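Local atomic coordinates of nicastrin (Dictyostelium purpureum, PDB entry 4R12), a protein that probably serves as an essential subunit of gamma-secretase, the complex that cleaves membrane proteins such as Notch receptors within the membrane. Residues K66-N78 against K90-Y104. Sequence-based numbering, arbitrary orientation.
Sequences KDIIVVLDTNYFN and KIEGIIVLTDTKKTY. With NAG (2-acetamido-2-deoxy-beta-D-glucopyranose), chain C; NAG (2-acetamido-2-deoxy-beta-D-glucopyranose), chain D.
Val70 and Ile94 pair within two parallel strands, 67-72 and 90-96, whose axes approach to 4.6 Å at 18°. Leu72 N reaches Ile95 O at 2.8 Å, nearly straight at 172°. Register slips near Glu92: Ile68 pairs with Ile91 but Val70 with Ile94, so strand 90-96 carries one extra residue at Glu92-Gly93, as in a beta bulge. Val70, Leu72, Ile91, Ile94 and Val96 share one face; Leu72 CD1 meets Ile94 CG2 at 3.6 Å. Over the Phe77 ring face lies Val96 CG2, 3.7 Å from the centroid, a CH-pi contact.

Beyond the strands, Lys102 bends at its last torsion (chi4 59°), bringing NZ to the carbonyls Thr74 O and Phe77 O, 2.8 Å each, and to Thr74 OG1; Tyr414 is a further partner. Asn75 clasps Thr103 twice: OD1 takes Thr103 N on an in-plane lone pair (3.0 Å), while ND2 donates to Thr103 OG1. Tyr104 OH donates to Asn75 O from above the carbonyl plane (2.7 Å), beside the glycan on Asn78.

With helix 79-83, the strands form a beta-alpha-beta unit of the small lobe, flanked by parallel strands 43-50 and 143-146; Arg155 of helix 148-160 bridges Asp73 and Asp99.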
loop_
_atom_site.group_PDB
_atom_site.type_symbol
_atom_site.label_atom_id
_atom_site.label_comp_id
_atom_site.label_asym_id
_atom_site.label_seq_id
_atom_site.Cartn_x
_atom_site.Cartn_y
_atom_site.Cartn_z
ATOM N N LYS A 66 -11.752 -38.131 3.139
ATOM C CA LYS A 66 -10.352 -37.759 3.242
ATOM C C LYS A 66 -10.195 -36.261 2.937
ATOM O O LYS A 66 -9.929 -35.460 3.827
ATOM C CB LYS A 66 -9.495 -38.604 2.291
ATOM C CG LYS A 66 -8.016 -38.229 2.273
ATOM C CD LYS A 66 -7.260 -38.940 1.151
ATOM C CE LYS A 66 -7.016 -40.411 1.469
ATOM N NZ LYS A 66 -6.065 -40.603 2.607
ATOM N N ASP A 67 -10.399 -35.883 1.683
ATOM C CA ASP A 67 -10.073 -34.534 1.236
ATOM C C ASP A 67 -11.143 -33.506 1.620
ATOM O O ASP A 67 -12.291 -33.605 1.190
ATOM C CB ASP A 67 -9.849 -34.534 -0.278
ATOM C CG ASP A 67 -8.763 -35.521 -0.705
ATOM O OD1 ASP A 67 -7.808 -35.725 0.082
ATOM O OD2 ASP A 67 -8.867 -36.094 -1.815
ATOM N N ILE A 68 -10.757 -32.518 2.424
ATOM C CA ILE A 68 -11.701 -31.509 2.905
ATOM C C ILE A 68 -11.267 -30.079 2.566
ATOM O O ILE A 68 -10.130 -29.699 2.843
ATOM C CB ILE A 68 -11.882 -31.618 4.437
ATOM C CG1 ILE A 68 -12.397 -33.011 4.818
ATOM C CG2 ILE A 68 -12.819 -30.525 4.956
ATOM C CD1 ILE A 68 -12.407 -33.279 6.313
ATOM N N ILE A 69 -12.175 -29.308 1.960
ATOM C CA ILE A 69 -12.037 -27.855 1.835
ATOM C C ILE A 69 -12.858 -27.171 2.928
ATOM O O ILE A 69 -14.089 -27.164 2.881
ATOM C CB ILE A 69 -12.516 -27.325 0.468
ATOM C CG1 ILE A 69 -11.774 -28.013 -0.681
ATOM C CG2 ILE A 69 -12.353 -25.792 0.395
ATOM C CD1 ILE A 69 -10.276 -27.861 -0.602
ATOM N N VAL A 70 -12.172 -26.603 3.913
ATOM C CA VAL A 70 -12.842 -25.919 5.014
ATOM C C VAL A 70 -13.330 -24.539 4.591
ATOM O O VAL A 70 -12.568 -23.729 4.053
ATOM C CB VAL A 70 -11.917 -25.776 6.236
ATOM C CG1 VAL A 70 -12.619 -25.015 7.359
ATOM C CG2 VAL A 70 -11.464 -27.144 6.723
ATOM N N VAL A 71 -14.610 -24.279 4.831
ATOM C CA VAL A 71 -15.201 -22.966 4.596
ATOM C C VAL A 71 -15.319 -22.251 5.934
ATOM O O VAL A 71 -15.959 -22.759 6.852
ATOM C CB VAL A 71 -16.584 -23.072 3.935
ATOM C CG1 VAL A 71 -17.146 -21.691 3.660
ATOM C CG2 VAL A 71 -16.491 -23.884 2.648
ATOM N N LEU A 72 -14.692 -21.087 6.049
ATOM C CA LEU A 72 -14.646 -20.377 7.322
ATOM C C LEU A 72 -15.473 -19.102 7.329
ATOM O O LEU A 72 -15.256 -18.214 6.508
ATOM C CB LEU A 72 -13.200 -20.016 7.683
ATOM C CG LEU A 72 -12.234 -21.135 8.064
ATOM C CD1 LEU A 72 -10.830 -20.572 8.228
ATOM C CD2 LEU A 72 -12.696 -21.791 9.344
ATOM N N ASP A 73 -16.409 -19.011 8.267
ATOM C CA ASP A 73 -16.931 -17.712 8.659
ATOM C C ASP A 73 -15.723 -16.944 9.157
ATOM O O ASP A 73 -14.855 -17.518 9.828
ATOM C CB ASP A 73 -17.991 -17.828 9.751
ATOM C CG ASP A 73 -18.548 -16.474 10.173
ATOM O OD1 ASP A 73 -17.887 -15.778 10.981
ATOM O OD2 ASP A 73 -19.644 -16.116 9.700
ATOM N N THR A 74 -15.639 -15.663 8.837
ATOM C CA THR A 74 -14.388 -14.965 9.080
ATOM C C THR A 74 -14.048 -14.829 10.568
ATOM O O THR A 74 -12.884 -14.619 10.914
ATOM C CB THR A 74 -14.383 -13.574 8.423
ATOM O OG1 THR A 74 -13.064 -13.021 8.511
ATOM C CG2 THR A 74 -15.390 -12.646 9.085
ATOM N N ASN A 75 -15.038 -14.966 11.450
ATOM C CA ASN A 75 -14.742 -14.950 12.884
ATOM C C ASN A 75 -13.817 -16.101 13.286
ATOM O O ASN A 75 -13.152 -16.046 14.320
ATOM C CB ASN A 75 -16.022 -14.999 13.710
ATOM C CG ASN A 75 -16.486 -13.616 14.154
ATOM O OD1 ASN A 75 -15.907 -12.596 13.764
ATOM N ND2 ASN A 75 -17.536 -13.575 14.973
ATOM N N TYR A 76 -13.763 -17.133 12.449
ATOM C CA TYR A 76 -12.907 -18.284 12.714
ATOM C C TYR A 76 -11.627 -18.307 11.877
ATOM O O TYR A 76 -10.861 -19.274 11.928
ATOM C CB TYR A 76 -13.715 -19.565 12.512
ATOM C CG TYR A 76 -14.717 -19.720 13.617
ATOM C CD1 TYR A 76 -15.960 -19.104 13.545
ATOM C CD2 TYR A 76 -14.397 -20.424 14.768
ATOM C CE1 TYR A 76 -16.877 -19.218 14.583
ATOM C CE2 TYR A 76 -15.298 -20.541 15.802
ATOM C CZ TYR A 76 -16.532 -19.937 15.709
ATOM O OH TYR A 76 -17.423 -20.063 16.749
ATOM N N PHE A 77 -11.382 -17.226 11.142
ATOM C CA PHE A 77 -10.154 -17.092 10.360
ATOM C C PHE A 77 -9.099 -16.250 11.079
ATOM O O PHE A 77 -9.101 -15.020 11.003
ATOM C CB PHE A 77 -10.453 -16.484 8.980
ATOM C CG PHE A 77 -9.231 -16.331 8.109
ATOM C CD1 PHE A 77 -8.487 -17.444 7.728
ATOM C CD2 PHE A 77 -8.828 -15.078 7.676
ATOM C CE1 PHE A 77 -7.366 -17.311 6.914
ATOM C CE2 PHE A 77 -7.698 -14.937 6.872
ATOM C CZ PHE A 77 -6.969 -16.053 6.491
ATOM N N ASN A 78 -8.287 -16.920 11.880
ATOM C CA ASN A 78 -7.182 -16.336 12.625
ATOM C C ASN A 78 -6.137 -17.433 12.959
ATOM O O ASN A 78 -6.443 -18.561 12.811
ATOM C CB ASN A 78 -7.662 -15.556 13.859
ATOM C CG ASN A 78 -8.183 -16.444 14.975
ATOM O OD1 ASN A 78 -7.697 -17.517 15.163
ATOM N ND2 ASN A 78 -9.166 -15.968 15.736
ATOM N N LYS A 90 -7.075 -34.934 5.846
ATOM C CA LYS A 90 -6.104 -33.898 5.618
ATOM C C LYS A 90 -6.845 -32.751 5.002
ATOM O O LYS A 90 -7.703 -32.952 4.167
ATOM C CB LYS A 90 -4.973 -34.394 4.740
ATOM C CG LYS A 90 -3.653 -33.693 4.966
ATOM C CD LYS A 90 -2.934 -33.474 3.644
ATOM C CE LYS A 90 -1.450 -33.793 3.736
ATOM N NZ LYS A 90 -0.585 -32.724 4.322
ATOM N N ILE A 91 -6.531 -31.558 5.470
ATOM C CA ILE A 91 -7.162 -30.355 4.986
ATOM C C ILE A 91 -6.542 -30.003 3.667
ATOM O O ILE A 91 -5.376 -29.944 3.564
ATOM C CB ILE A 91 -6.945 -29.219 5.976
ATOM C CG1 ILE A 91 -7.549 -27.945 5.451
ATOM C CG2 ILE A 91 -5.473 -29.038 6.236
ATOM C CD1 ILE A 91 -7.836 -26.982 6.560
ATOM N N GLU A 92 -7.347 -29.791 2.664
ATOM C CA GLU A 92 -6.836 -29.577 1.307
ATOM C C GLU A 92 -6.934 -28.114 0.869
ATOM O O GLU A 92 -6.397 -27.717 -0.163
ATOM C CB GLU A 92 -7.577 -30.476 0.319
ATOM C CG GLU A 92 -7.318 -31.961 0.539
ATOM C CD GLU A 92 -5.872 -32.358 0.267
ATOM O OE1 GLU A 92 -5.142 -31.565 -0.364
ATOM O OE2 GLU A 92 -5.466 -33.473 0.682
ATOM N N GLY A 93 -7.612 -27.306 1.662
ATOM C CA GLY A 93 -7.731 -25.906 1.314
ATOM C C GLY A 93 -8.709 -25.211 2.219
ATOM O O GLY A 93 -9.461 -25.860 2.944
ATOM N N ILE A 94 -8.696 -23.884 2.178
ATOM C CA ILE A 94 -9.628 -23.087 2.963
ATOM C C ILE A 94 -10.256 -22.008 2.091
ATOM O O ILE A 94 -9.578 -21.394 1.261
ATOM C CB ILE A 94 -8.927 -22.444 4.183
ATOM C CG1 ILE A 94 -8.533 -23.525 5.190
ATOM C CG2 ILE A 94 -9.819 -21.409 4.866
ATOM C CD1 ILE A 94 -7.640 -23.017 6.295
ATOM N N ILE A 95 -11.559 -21.805 2.266
ATOM C CA ILE A 95 -12.261 -20.679 1.667
ATOM C C ILE A 95 -12.740 -19.770 2.783
ATOM O O ILE A 95 -13.422 -20.218 3.710
ATOM C CB ILE A 95 -13.458 -21.125 0.822
ATOM C CG1 ILE A 95 -12.992 -22.045 -0.305
ATOM C CG2 ILE A 95 -14.203 -19.915 0.272
ATOM C CD1 ILE A 95 -14.130 -22.650 -1.119
ATOM N N VAL A 96 -12.365 -18.500 2.701
ATOM C CA VAL A 96 -12.767 -17.532 3.715
ATOM C C VAL A 96 -13.911 -16.679 3.179
ATOM O O VAL A 96 -13.806 -16.050 2.119
ATOM C CB VAL A 96 -11.585 -16.634 4.159
ATOM C CG1 VAL A 96 -12.063 -15.560 5.157
ATOM C CG2 VAL A 96 -10.461 -17.499 4.765
ATOM N N LEU A 97 -15.010 -16.673 3.925
ATOM C CA LEU A 97 -16.213 -15.956 3.536
ATOM C C LEU A 97 -16.101 -14.478 3.907
ATOM O O LEU A 97 -15.568 -14.134 4.963
ATOM C CB LEU A 97 -17.437 -16.587 4.214
ATOM C CG LEU A 97 -17.634 -18.097 3.999
ATOM C CD1 LEU A 97 -18.685 -18.620 4.964
ATOM C CD2 LEU A 97 -18.029 -18.406 2.562
ATOM N N THR A 98 -16.598 -13.611 3.039
ATOM C CA THR A 98 -16.582 -12.181 3.324
ATOM C C THR A 98 -17.983 -11.576 3.313
ATOM O O THR A 98 -18.107 -10.359 3.172
ATOM C CB THR A 98 -15.718 -11.408 2.309
ATOM O OG1 THR A 98 -16.339 -11.474 1.015
ATOM C CG2 THR A 98 -14.318 -12.011 2.225
ATOM N N ASP A 99 -19.024 -12.407 3.449
ATOM C CA ASP A 99 -20.395 -11.882 3.507
ATOM C C ASP A 99 -20.712 -11.317 4.895
ATOM O O ASP A 99 -21.665 -10.555 5.062
ATOM C CB ASP A 99 -21.432 -12.948 3.109
ATOM C CG ASP A 99 -21.287 -14.254 3.882
ATOM O OD1 ASP A 99 -20.163 -14.598 4.322
ATOM O OD2 ASP A 99 -22.316 -14.957 4.033
ATOM N N THR A 100 -19.903 -11.695 5.880
ATOM C CA THR A 100 -19.912 -11.066 7.200
ATOM C C THR A 100 -18.500 -10.585 7.544
ATOM O O THR A 100 -17.524 -11.044 6.949
ATOM C CB THR A 100 -20.381 -12.022 8.297
ATOM O OG1 THR A 100 -19.466 -13.122 8.392
ATOM C CG2 THR A 100 -21.793 -12.544 8.016
ATOM N N LYS A 101 -18.401 -9.665 8.499
ATOM C CA LYS A 101 -17.124 -9.115 8.953
ATOM C C LYS A 101 -16.731 -9.725 10.286
ATOM O O LYS A 101 -17.554 -10.362 10.936
ATOM C CB LYS A 101 -17.207 -7.596 9.121
ATOM C CG LYS A 101 -17.284 -6.785 7.836
ATOM C CD LYS A 101 -17.472 -5.307 8.207
ATOM C CE LYS A 101 -17.574 -4.415 6.978
ATOM N NZ LYS A 101 -16.229 -4.025 6.497
ATOM N N LYS A 102 -15.491 -9.514 10.716
ATOM C CA LYS A 102 -15.116 -9.946 12.062
ATOM C C LYS A 102 -15.781 -9.042 13.087
ATOM O O LYS A 102 -15.888 -7.843 12.876
ATOM C CB LYS A 102 -13.597 -9.931 12.265
ATOM C CG LYS A 102 -12.868 -11.125 11.672
ATOM C CD LYS A 102 -11.396 -11.118 12.073
ATOM C CE LYS A 102 -10.733 -12.479 11.815
ATOM N NZ LYS A 102 -10.816 -12.886 10.370
ATOM N N THR A 103 -16.214 -9.615 14.201
ATOM C CA THR A 103 -16.829 -8.829 15.270
ATOM C C THR A 103 -15.806 -8.398 16.324
ATOM O O THR A 103 -16.171 -7.896 17.387
ATOM C CB THR A 103 -17.938 -9.620 15.963
ATOM O OG1 THR A 103 -17.394 -10.835 16.493
ATOM C CG2 THR A 103 -19.047 -9.959 14.965
ATOM N N TYR A 104 -14.527 -8.590 16.025
ATOM C CA TYR A 104 -13.470 -8.205 16.956
ATOM C C TYR A 104 -12.296 -7.592 16.208
ATOM O O TYR A 104 -12.151 -7.821 15.005
ATOM C CB TYR A 104 -13.015 -9.415 17.780
ATOM C CG TYR A 104 -12.596 -10.632 16.977
ATOM C CD1 TYR A 104 -11.299 -10.748 16.474
ATOM C CD2 TYR A 104 -13.483 -11.687 16.764
ATOM C CE1 TYR A 104 -10.899 -11.875 15.754
ATOM C CE2 TYR A 104 -13.094 -12.828 16.050
ATOM C CZ TYR A 104 -11.796 -12.909 15.545
ATOM O OH TYR A 104 -11.393 -14.023 14.846
HETATM C C1 NAG C . -9.546 -16.207 16.822
HETATM C C2 NAG C . -9.756 -15.434 18.110
HETATM C C3 NAG C . -10.459 -16.233 19.170
HETATM C C4 NAG C . -11.722 -16.862 18.674
HETATM C C5 NAG C . -11.391 -17.659 17.412
HETATM C C6 NAG C . -12.579 -18.305 16.744
HETATM C C7 NAG C . -7.929 -13.929 18.223
HETATM C C8 NAG C . -6.505 -13.735 18.629
HETATM N N2 NAG C . -8.517 -15.012 18.643
HETATM O O3 NAG C . -10.733 -15.363 20.247
HETATM O O4 NAG C . -12.130 -17.704 19.715
HETATM O O5 NAG C . -10.730 -16.858 16.453
HETATM O O6 NAG C . -13.747 -17.538 16.777
HETATM O O7 NAG C . -8.479 -13.123 17.543
HETATM C C1 NAG D . -22.785 -7.937 2.108
HETATM C C2 NAG D . -22.486 -7.084 3.314
HETATM C C3 NAG D . -23.736 -6.874 4.130
HETATM C C4 NAG D . -24.914 -6.435 3.269
HETATM C C5 NAG D . -25.031 -7.379 2.073
HETATM C C6 NAG D . -26.098 -7.016 1.084
HETATM C C7 NAG D . -20.309 -7.229 4.271
HETATM C C8 NAG D . -19.455 -7.901 5.276
HETATM N N2 NAG D . -21.508 -7.728 4.125
HETATM O O3 NAG D . -23.424 -5.912 5.117
HETATM O O4 NAG D . -26.082 -6.468 4.085
HETATM O O5 NAG D . -23.814 -7.302 1.379
HETATM O O6 NAG D . -25.812 -5.739 0.545
HETATM O O7 NAG D . -19.926 -6.292 3.627
HETATM O O HOH W 1 -18.745 -13.245 11.048
HETATM O O HOH W 2 -13.458 -12.330 5.659
HETATM O O HOH W 3 -17.463 -14.422 7.040
#